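Local coordinates for protein peptidoglycan-N-acetylglucosamine deacetylase BC_1974 (Bacillus cereus, PDB 5N1P) that removes acetyl groups from N-acetylglucosamine residues of peptidoglycan by metal-dependent hydrolysis, releasing acetate, at residues A[72-77]-A[96-101]; A[24-29]-A[179-184]; A[131-136]-A[142-147]. All coordinates share one frame; numbering follows the deposited sequence.

Contact 1. Residues A[72-77]-A[96-101]. With 8GK (~{N}-oxidanylnaphthalene-1-carboxamide), chain E.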
loop_
_atom_site.group_PDB
_atom_site.type_symbol
_atom_site.label_atom_id
_atom_site.label_comp_id
_atom_site.label_asym_id
_atom_site.label_seq_id
_atom_site.Cartn_x
_atom_site.Cartn_y
_atom_site.Cartn_z
ATOM N N GLY A 72 20.573 3.087 7.332
ATOM C CA GLY A 72 19.685 2.966 8.479
ATOM C C GLY A 72 18.699 4.096 8.725
ATOM O O GLY A 72 18.298 4.335 9.863
ATOM N N GLU A 73 18.287 4.780 7.666
ATOM C CA GLU A 73 17.379 5.923 7.827
ATOM C C GLU A 73 15.894 5.575 7.800
ATOM O O GLU A 73 15.062 6.482 7.853
ATOM C CB GLU A 73 17.650 6.974 6.743
ATOM C CG GLU A 73 19.023 7.629 6.843
ATOM C CD GLU A 73 19.187 8.442 8.112
ATOM O OE1 GLU A 73 18.176 8.987 8.605
ATOM O OE2 GLU A 73 20.328 8.540 8.614
ATOM N N TYR A 74 15.561 4.281 7.728
ATOM C CA TYR A 74 14.168 3.847 7.570
ATOM C C TYR A 74 13.215 4.521 8.552
ATOM O O TYR A 74 12.210 5.119 8.150
ATOM C CB TYR A 74 14.062 2.329 7.744
ATOM C CG TYR A 74 12.680 1.777 7.434
ATOM C CD1 TYR A 74 11.713 1.637 8.431
ATOM C CD2 TYR A 74 12.349 1.406 6.141
ATOM C CE1 TYR A 74 10.437 1.127 8.132
ATOM C CE2 TYR A 74 11.101 0.897 5.834
ATOM C CZ TYR A 74 10.152 0.753 6.831
ATOM O OH TYR A 74 8.910 0.248 6.511
ATOM N N VAL A 75 13.519 4.421 9.841
ATOM C CA VAL A 75 12.565 4.939 10.817
ATOM C C VAL A 75 12.514 6.468 10.764
ATOM O O VAL A 75 11.429 7.051 10.844
ATOM C CB VAL A 75 12.881 4.453 12.240
ATOM C CG1 VAL A 75 11.885 5.047 13.227
ATOM C CG2 VAL A 75 12.812 2.929 12.289
ATOM N N ASN A 76 13.662 7.116 10.579
ATOM C CA ASN A 76 13.668 8.574 10.447
ATOM C C ASN A 76 12.784 9.035 9.280
ATOM O O ASN A 76 12.000 9.979 9.422
ATOM C CB ASN A 76 15.095 9.101 10.273
ATOM C CG ASN A 76 15.938 8.913 11.512
ATOM O OD1 ASN A 76 15.412 8.866 12.623
ATOM N ND2 ASN A 76 17.254 8.810 11.334
ATOM N N GLU A 77 12.903 8.374 8.132
ATOM C CA GLU A 77 12.098 8.756 6.976
ATOM C C GLU A 77 10.626 8.505 7.209
ATOM O O GLU A 77 9.782 9.298 6.799
ATOM C CB GLU A 77 12.533 8.002 5.724
ATOM C CG GLU A 77 13.878 8.475 5.191
ATOM C CD GLU A 77 14.052 8.173 3.711
ATOM O OE1 GLU A 77 13.036 7.981 3.010
ATOM O OE2 GLU A 77 15.210 8.152 3.239
ATOM N N THR A 96 3.714 1.271 8.085
ATOM C CA THR A 96 4.653 1.574 7.026
ATOM C C THR A 96 4.731 0.392 6.058
ATOM O O THR A 96 4.497 -0.752 6.436
ATOM C CB THR A 96 6.069 1.863 7.574
ATOM O OG1 THR A 96 6.653 0.642 8.067
ATOM C CG2 THR A 96 5.996 2.866 8.706
ATOM N N ARG A 97 5.033 0.707 4.810
ATOM C CA ARG A 97 5.298 -0.293 3.766
ATOM C C ARG A 97 6.721 -0.043 3.276
ATOM O O ARG A 97 7.031 1.035 2.777
ATOM C CB ARG A 97 4.253 -0.156 2.651
ATOM C CG ARG A 97 4.617 -0.627 1.249
ATOM C CD ARG A 97 4.571 -2.140 1.065
ATOM N NE ARG A 97 3.378 -2.860 1.505
ATOM C CZ ARG A 97 2.248 -2.997 0.806
ATOM N NH1 ARG A 97 2.081 -2.354 -0.345
ATOM N NH2 ARG A 97 1.252 -3.740 1.290
ATOM N N PRO A 98 7.619 -1.024 3.460
ATOM C CA PRO A 98 9.014 -0.765 3.072
ATOM C C PRO A 98 9.200 -0.696 1.566
ATOM O O PRO A 98 8.773 -1.599 0.849
ATOM C CB PRO A 98 9.790 -1.980 3.623
ATOM C CG PRO A 98 8.857 -2.659 4.572
ATOM C CD PRO A 98 7.448 -2.329 4.127
ATOM N N PRO A 99 9.851 0.367 1.084
ATOM C CA PRO A 99 10.280 0.305 -0.308
ATOM C C PRO A 99 11.134 -0.948 -0.551
ATOM O O PRO A 99 12.013 -1.256 0.249
ATOM C CB PRO A 99 11.096 1.583 -0.469
ATOM C CG PRO A 99 10.459 2.546 0.492
ATOM C CD PRO A 99 10.071 1.696 1.679
ATOM N N TYR A 100 10.847 -1.658 -1.638
ATOM C CA TYR A 100 11.540 -2.896 -2.023
ATOM C C TYR A 100 11.243 -4.061 -1.077
ATOM O O TYR A 100 11.855 -5.132 -1.187
ATOM C CB TYR A 100 13.060 -2.670 -2.145
ATOM C CG TYR A 100 13.357 -1.457 -2.988
ATOM C CD1 TYR A 100 13.176 -1.481 -4.374
ATOM C CD2 TYR A 100 13.762 -0.272 -2.403
ATOM C CE1 TYR A 100 13.419 -0.351 -5.144
ATOM C CE2 TYR A 100 13.999 0.855 -3.163
ATOM C CZ TYR A 100 13.823 0.811 -4.529
ATOM O OH TYR A 100 14.049 1.952 -5.270
ATOM N N GLY A 101 10.279 -3.876 -0.179
ATOM C CA GLY A 101 9.929 -4.924 0.775
ATOM C C GLY A 101 10.915 -4.987 1.935
ATOM O O GLY A 101 12.003 -4.433 1.853
HETATM C C1 8GK E . 7.945 -1.237 -3.690
HETATM C C2 8GK E . 8.714 -2.405 -4.212
HETATM C C3 8GK E . 9.599 -2.195 -5.260
HETATM C C4 8GK E . 10.344 -3.259 -5.755
HETATM C C5 8GK E . 10.215 -4.531 -5.196
HETATM C C6 8GK E . 9.331 -4.738 -4.143
HETATM C C7 8GK E . 8.584 -3.670 -3.649
HETATM C C8 8GK E . 11.219 -3.035 -6.809
HETATM C C9 8GK E . 11.352 -1.768 -7.372
HETATM C C10 8GK E . 10.603 -0.707 -6.876
HETATM C C11 8GK E . 9.730 -0.927 -5.818
HETATM O O12 8GK E . 8.583 -0.374 -3.122
HETATM N N13 8GK E . 6.630 -1.123 -3.870
HETATM O O14 8GK E . 6.122 0.166 -4.030
#
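With chi1 at -173°, the ring of Tyr74 swings out opposite its backbone N and runs from the first turn of helix 74-89 toward the end of strand 95-96, where chi1 of 71° sets Thr96 OG1 between its own backbone N and carbonyl carbon to meet it. The two side chains approach from opposite directions, and Tyr74 OH donates a hydrogen bond of 2.8 Å to Thr96 OG1. Thr96 OG1 has a second partner, the carbonyl oxygen of Lys120, so this buried polar atom is held by two bonds.

The far end of the tyrosine also packs on proline. Pro98 CA lies in the ring plane at its edge, 3.8 Å from Tyr74 CE2, while Pro98 CG comes within 3.5 Å of Tyr74 OH. Pro99 CD stands farther off, 4.4 Å from Tyr74 CE2. Val121 and Val114 add apolar cover around the same ring.

Beyond the prolines the chain makes a type II turn from Pro98 to Gly101, closed by a bond from Gly101 N to Pro98 O. It presents Tyr100 N to the inhibitor: the N-H points nearly straight (168°) at the hydroxamate carbonyl O12 of 8GK, 3.0 Å away. Tyr100 CE1 also touches naphthalene atom C10 at 3.3 Å. Arg97, pointing away from Tyr74, gives NE to Trp122 O and pairs NH1 with Asp9, the inferred proton acceptor, in a salt bridge. This is the Arg-Pro-Pro-Tyr-Gly loop of family 4 carbohydrate esterases, the NodB-type deacetylases, lining one wall of the zinc-centred active site.

Contact 2. Residues A[24-29]-A[179-184]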
loop_
_atom_site.group_PDB
_atom_site.type_symbol
_atom_site.label_atom_id
_atom_site.label_comp_id
_atom_site.label_asym_id
_atom_site.label_seq_id
_atom_site.Cartn_x
_atom_site.Cartn_y
_atom_site.Cartn_z
ATOM N N LYS A 24 -15.036 3.731 -4.661
ATOM C CA LYS A 24 -16.314 4.185 -4.114
ATOM C C LYS A 24 -17.502 3.566 -4.847
ATOM O O LYS A 24 -18.489 3.177 -4.218
ATOM C CB LYS A 24 -16.410 5.712 -4.170
ATOM C CG LYS A 24 -17.682 6.267 -3.538
ATOM C CD LYS A 24 -17.763 7.775 -3.682
ATOM C CE LYS A 24 -16.654 8.470 -2.909
ATOM N NZ LYS A 24 -16.821 9.951 -2.924
ATOM N N GLN A 25 -17.400 3.468 -6.170
ATOM C CA GLN A 25 -18.464 2.891 -6.999
ATOM C C GLN A 25 -18.688 1.403 -6.720
ATOM O O GLN A 25 -19.758 0.864 -7.023
ATOM C CB GLN A 25 -18.144 3.111 -8.479
ATOM C CG GLN A 25 -18.358 4.553 -8.936
ATOM C CD GLN A 25 -17.634 4.885 -10.228
ATOM O OE1 GLN A 25 -17.081 4.005 -10.885
ATOM N NE2 GLN A 25 -17.640 6.161 -10.600
ATOM N N HIS A 26 -17.688 0.748 -6.132
ATOM C CA HIS A 26 -17.818 -0.659 -5.743
ATOM C C HIS A 26 -17.843 -0.830 -4.224
ATOM O O HIS A 26 -17.742 -1.952 -3.727
ATOM C CB HIS A 26 -16.676 -1.498 -6.324
ATOM C CG HIS A 26 -16.668 -1.572 -7.818
ATOM N ND1 HIS A 26 -16.108 -0.590 -8.610
ATOM C CD2 HIS A 26 -17.134 -2.518 -8.667
ATOM C CE1 HIS A 26 -16.238 -0.925 -9.880
ATOM N NE2 HIS A 26 -16.858 -2.090 -9.943
ATOM N N ASP A 27 -17.978 0.282 -3.504
ATOM C CA ASP A 27 -17.975 0.299 -2.039
ATOM C C ASP A 27 -16.834 -0.530 -1.460
ATOM O O ASP A 27 -17.018 -1.305 -0.521
ATOM C CB ASP A 27 -19.320 -0.190 -1.495
ATOM C CG ASP A 27 -20.461 0.750 -1.838
ATOM O OD1 ASP A 27 -20.390 1.936 -1.448
ATOM O OD2 ASP A 27 -21.426 0.309 -2.499
ATOM N N ALA A 28 -15.653 -0.367 -2.044
ATOM C CA ALA A 28 -14.464 -1.060 -1.580
ATOM C C ALA A 28 -13.581 -0.085 -0.817
ATOM O O ALA A 28 -13.502 1.085 -1.181
ATOM C CB ALA A 28 -13.703 -1.654 -2.748
ATOM N N LYS A 29 -12.938 -0.567 0.243
ATOM C CA LYS A 29 -12.002 0.242 1.018
ATOM C C LYS A 29 -10.612 -0.341 0.809
ATOM O O LYS A 29 -10.455 -1.553 0.679
ATOM C CB LYS A 29 -12.374 0.258 2.502
ATOM C CG LYS A 29 -13.764 0.823 2.813
ATOM C CD LYS A 29 -13.928 2.238 2.291
ATOM C CE LYS A 29 -15.133 2.932 2.940
ATOM N NZ LYS A 29 -16.422 2.321 2.522
ATOM N N GLY A 179 -13.542 -10.136 -9.676
ATOM C CA GLY A 179 -12.982 -11.466 -9.534
ATOM C C GLY A 179 -12.867 -11.940 -8.098
ATOM O O GLY A 179 -13.053 -13.121 -7.817
ATOM N N LEU A 180 -12.555 -11.033 -7.177
ATOM C CA LEU A 180 -12.414 -11.440 -5.785
ATOM C C LEU A 180 -13.745 -11.499 -5.038
ATOM O O LEU A 180 -13.906 -12.322 -4.136
ATOM C CB LEU A 180 -11.444 -10.504 -5.055
ATOM C CG LEU A 180 -10.020 -10.535 -5.607
ATOM C CD1 LEU A 180 -9.121 -9.572 -4.848
ATOM C CD2 LEU A 180 -9.459 -11.944 -5.560
ATOM N N LYS A 181 -14.688 -10.630 -5.397
ATOM C CA LYS A 181 -16.021 -10.654 -4.786
ATOM C C LYS A 181 -16.708 -11.977 -5.074
ATOM O O LYS A 181 -17.403 -12.531 -4.219
ATOM C CB LYS A 181 -16.891 -9.500 -5.294
ATOM C CG LYS A 181 -16.522 -8.137 -4.723
ATOM C CD LYS A 181 -17.499 -7.054 -5.165
ATOM C CE LYS A 181 -17.079 -5.686 -4.636
ATOM N NZ LYS A 181 -18.037 -4.614 -5.026
ATOM N N GLU A 182 -16.494 -12.472 -6.287
ATOM C CA GLU A 182 -17.064 -13.739 -6.720
ATOM C C GLU A 182 -16.518 -14.881 -5.877
ATOM O O GLU A 182 -17.200 -15.884 -5.660
ATOM C CB GLU A 182 -16.774 -13.973 -8.203
ATOM C CG GLU A 182 -17.790 -13.329 -9.133
ATOM C CD GLU A 182 -17.261 -13.138 -10.545
ATOM O OE1 GLU A 182 -16.162 -13.648 -10.842
ATOM O OE2 GLU A 182 -17.955 -12.490 -11.359
ATOM N N LYS A 183 -15.294 -14.719 -5.384
ATOM C CA LYS A 183 -14.663 -15.756 -4.578
ATOM C C LYS A 183 -14.845 -15.522 -3.091
ATOM O O LYS A 183 -14.178 -16.148 -2.269
ATOM C CB LYS A 183 -13.188 -15.861 -4.913
ATOM C CG LYS A 183 -12.944 -15.959 -6.392
ATOM C CD LYS A 183 -11.497 -15.691 -6.714
ATOM C CE LYS A 183 -10.591 -16.731 -6.098
ATOM N NZ LYS A 183 -9.298 -16.778 -6.826
ATOM N N GLY A 184 -15.764 -14.623 -2.758
ATOM C CA GLY A 184 -16.188 -14.435 -1.386
ATOM C C GLY A 184 -15.289 -13.542 -0.557
ATOM O O GLY A 184 -15.372 -13.566 0.668
#
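Lys181 alone bridges the gap to His26: the CA atoms of the two residues are 10.2 Å apart, and no other pair across the two segments touches. The chain of Lys181 is extended beyond CG, with chi2, chi3 and chi4 all close to 180°, and this straight reach carries its ammonium group to the backbone of the other segment. There Lys181 NZ donates a hydrogen bond to His26 O at 3.0 Å. The nitrogen arrives in the carbonyl plane, on a lone pair, with a C=O...N angle of 129°. NZ also lies 3.6 Å from His26 CB, at the edge of the imidazole and near its plane. The imidazole makes its own bond, from ND1 back to Thr22 O, one turn earlier in helix 16-25.

Both segments are helix ends, and both close with a Schellman motif. In 24-29 the C-prime residue is Asp27, with Asp27 N bonded to Lys24 O at 3.0 Å; in 179-184 it is Gly184, whose N bonds to Lys181 O. The lysine therefore joins the C-terminal ends of helices 16-25 and 167-182, which flank the parallel sheet of the NodB deacetylase domain. A carbonyl at a helix C-terminus would be expected to carry extra negative potential, which may strengthen its hold on the ammonium.

The carboxylate of Asp27 stays apart from the lysine, with OD2 6.5 Å from Lys181 NZ, so any attraction between these opposite charges acts only at longer range. Leu177 of helix 167-182 packs against His26 and Ala28, while Phe187 of strand 185-187 touches Ala28 and Lys181.

Contact 3. Residues A[131-136]-A[142-147]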
loop_
_atom_site.group_PDB
_atom_site.type_symbol
_atom_site.label_atom_id
_atom_site.label_comp_id
_atom_site.label_asym_id
_atom_site.label_seq_id
_atom_site.Cartn_x
_atom_site.Cartn_y
_atom_site.Cartn_z
ATOM N N TRP A 131 4.272 -3.635 -12.609
ATOM C CA TRP A 131 5.426 -2.996 -13.242
ATOM C C TRP A 131 5.890 -3.703 -14.516
ATOM O O TRP A 131 6.554 -3.099 -15.360
ATOM C CB TRP A 131 6.603 -2.923 -12.263
ATOM C CG TRP A 131 7.139 -4.269 -11.860
ATOM C CD1 TRP A 131 6.725 -5.024 -10.797
ATOM C CD2 TRP A 131 8.209 -5.005 -12.480
ATOM N NE1 TRP A 131 7.444 -6.187 -10.740
ATOM C CE2 TRP A 131 8.366 -6.199 -11.751
ATOM C CE3 TRP A 131 9.029 -4.781 -13.592
ATOM C CZ2 TRP A 131 9.322 -7.161 -12.088
ATOM C CZ3 TRP A 131 9.991 -5.733 -13.922
ATOM C CH2 TRP A 131 10.125 -6.912 -13.169
ATOM N N ARG A 132 5.567 -4.986 -14.655
ATOM C CA ARG A 132 5.978 -5.749 -15.837
ATOM C C ARG A 132 5.366 -5.190 -17.114
ATOM O O ARG A 132 5.903 -5.358 -18.205
ATOM C CB ARG A 132 5.585 -7.219 -15.709
ATOM C CG ARG A 132 6.490 -8.048 -14.827
ATOM C CD ARG A 132 6.318 -9.502 -15.175
ATOM N NE ARG A 132 7.029 -10.391 -14.262
ATOM C CZ ARG A 132 6.907 -11.713 -14.279
ATOM N NH1 ARG A 132 6.108 -12.293 -15.164
ATOM N NH2 ARG A 132 7.586 -12.453 -13.411
ATOM N N TYR A 133 4.226 -4.526 -16.978
ATOM C CA TYR A 133 3.495 -4.089 -18.144
ATOM C C TYR A 133 3.529 -2.570 -18.270
ATOM O O TYR A 133 2.701 -1.987 -18.952
ATOM C CB TYR A 133 2.065 -4.636 -18.081
ATOM C CG TYR A 133 2.053 -6.064 -17.560
ATOM C CD1 TYR A 133 1.724 -6.336 -16.243
ATOM C CD2 TYR A 133 2.426 -7.127 -18.378
ATOM C CE1 TYR A 133 1.737 -7.626 -15.750
ATOM C CE2 TYR A 133 2.447 -8.427 -17.895
ATOM C CZ TYR A 133 2.103 -8.662 -16.576
ATOM O OH TYR A 133 2.109 -9.942 -16.074
ATOM N N ASN A 134 4.514 -1.940 -17.631
ATOM C CA ASN A 134 4.714 -0.498 -17.797
ATOM C C ASN A 134 4.880 -0.119 -19.266
ATOM O O ASN A 134 5.625 -0.771 -20.006
ATOM C CB ASN A 134 5.932 -0.015 -17.003
ATOM C CG ASN A 134 5.657 0.092 -15.512
ATOM O OD1 ASN A 134 4.506 0.179 -15.082
ATOM N ND2 ASN A 134 6.723 0.098 -14.715
ATOM N N LYS A 135 4.162 0.928 -19.674
ATOM C CA LYS A 135 4.214 1.483 -21.030
ATOM C C LYS A 135 3.599 0.575 -22.096
ATOM O O LYS A 135 3.761 0.826 -23.286
ATOM C CB LYS A 135 5.656 1.826 -21.427
ATOM C CG LYS A 135 6.407 2.663 -20.409
ATOM C CD LYS A 135 6.884 3.970 -21.012
ATOM C CE LYS A 135 7.959 4.608 -20.145
ATOM N NZ LYS A 135 8.775 5.602 -20.899
ATOM N N MET A 136 2.893 -0.469 -21.673
ATOM C CA MET A 136 2.153 -1.320 -22.603
ATOM C C MET A 136 0.706 -0.823 -22.692
ATOM O O MET A 136 0.269 -0.078 -21.817
ATOM C CB MET A 136 2.216 -2.782 -22.153
ATOM C CG MET A 136 3.612 -3.374 -22.236
ATOM S SD MET A 136 3.678 -5.093 -21.704
ATOM C CE MET A 136 2.185 -5.740 -22.464
ATOM N N ALA A 142 -4.020 -4.286 -18.031
ATOM C CA ALA A 142 -4.926 -4.383 -16.892
ATOM C C ALA A 142 -5.506 -5.783 -16.740
ATOM O O ALA A 142 -5.588 -6.309 -15.626
ATOM C CB ALA A 142 -6.058 -3.356 -17.020
ATOM N N ALA A 143 -5.919 -6.376 -17.856
ATOM C CA ALA A 143 -6.480 -7.721 -17.833
ATOM C C ALA A 143 -5.449 -8.725 -17.313
ATOM O O ALA A 143 -5.782 -9.631 -16.548
ATOM C CB ALA A 143 -6.970 -8.121 -19.223
ATOM N N GLN A 144 -4.197 -8.551 -17.732
ATOM C CA GLN A 144 -3.112 -9.442 -17.315
ATOM C C GLN A 144 -2.796 -9.258 -15.831
ATOM O O GLN A 144 -2.550 -10.215 -15.106
ATOM C CB GLN A 144 -1.859 -9.193 -18.157
ATOM C CG GLN A 144 -0.654 -10.038 -17.758
ATOM C CD GLN A 144 -0.793 -11.502 -18.111
ATOM O OE1 GLN A 144 -0.564 -12.379 -17.273
ATOM N NE2 GLN A 144 -1.145 -11.781 -19.362
ATOM N N ILE A 145 -2.799 -8.015 -15.382
ATOM C CA ILE A 145 -2.599 -7.728 -13.966
ATOM C C ILE A 145 -3.716 -8.342 -13.126
ATOM O O ILE A 145 -3.466 -8.943 -12.074
ATOM C CB ILE A 145 -2.521 -6.217 -13.736
ATOM C CG1 ILE A 145 -1.242 -5.683 -14.364
ATOM C CG2 ILE A 145 -2.559 -5.887 -12.243
ATOM C CD1 ILE A 145 -1.223 -4.171 -14.507
ATOM N N ALA A 146 -4.948 -8.219 -13.606
ATOM C CA ALA A 146 -6.075 -8.785 -12.892
ATOM C C ALA A 146 -5.913 -10.303 -12.762
ATOM O O ALA A 146 -6.130 -10.858 -11.685
ATOM C CB ALA A 146 -7.382 -8.428 -13.581
ATOM N N GLN A 147 -5.495 -10.981 -13.829
ATOM C CA GLN A 147 -5.335 -12.429 -13.717
ATOM C C GLN A 147 -4.143 -12.786 -12.822
ATOM O O GLN A 147 -4.158 -13.828 -12.174
ATOM C CB GLN A 147 -5.195 -13.102 -15.090
ATOM C CG GLN A 147 -3.988 -12.700 -15.907
ATOM C CD GLN A 147 -3.586 -13.773 -16.902
ATOM O OE1 GLN A 147 -3.756 -14.963 -16.644
ATOM N NE2 GLN A 147 -3.088 -13.359 -18.059
#
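Tyr133 and Ile145 mark the closest approach of the two backbones, CA to CA 8.2 Å, where the end of a 3-10 segment runs into a loop lying against helix 138-152. The loop reverses through a type II turn from Tyr133 to Met136, closed by Met136 N bonding to Tyr133 O. In the NodB deacetylase domain this is a connection from strand 126-127 to the next helix, folded back so that its tyrosine packs on the helix it leads into.

Tyr133 carries the contact. Gln144 chi1 of 178° turns CG opposite the backbone N and toward the phenol end of the ring, where CG lies 3.3 Å from Tyr133 CZ. The two side chains cross at about a right angle. Aliphatic carbons lie on both faces of the ring, Arg132 CB centrally at a height of 3.7 Å and Gln144 CB on the opposite face, displaced toward the rim.

Ile145 runs antiparallel alongside the tyrosine, bringing CG1 to 3.6 Å from Tyr133 CD1. Ile145 also packs against Gln168 and Ala172 of helix 167-182, and it touches Ser128 and Asp130 in the loop. The phenol oxygen finds its polar partner one helical turn beyond Gln144: Tyr133 OH is hydrogen-bonded to Asn148 ND2.

All three contacts belong to one NodB deacetylase domain. Contacts 2 and 3 involve helices packed about its six-stranded parallel sheet, whereas contact 1 builds on the small pair of strands 95-96 and 120-121. Contacts 1 and 2 lie on opposite sides of the chain's centre, about 30 Å between their own centres; contact 3 is centred about 26 Å from contact 1 and about 20 Å from contact 2. Along the chain, contact 2 closes a long loop within which contact 1 and then contact 3 follow in series. Helix 167-182 ends in contact 2 and packs on Ile145 of contact 3. Contact 1 alone borders the zinc and inhibitor; contact 2 is at the surface, contact 3 partly buried.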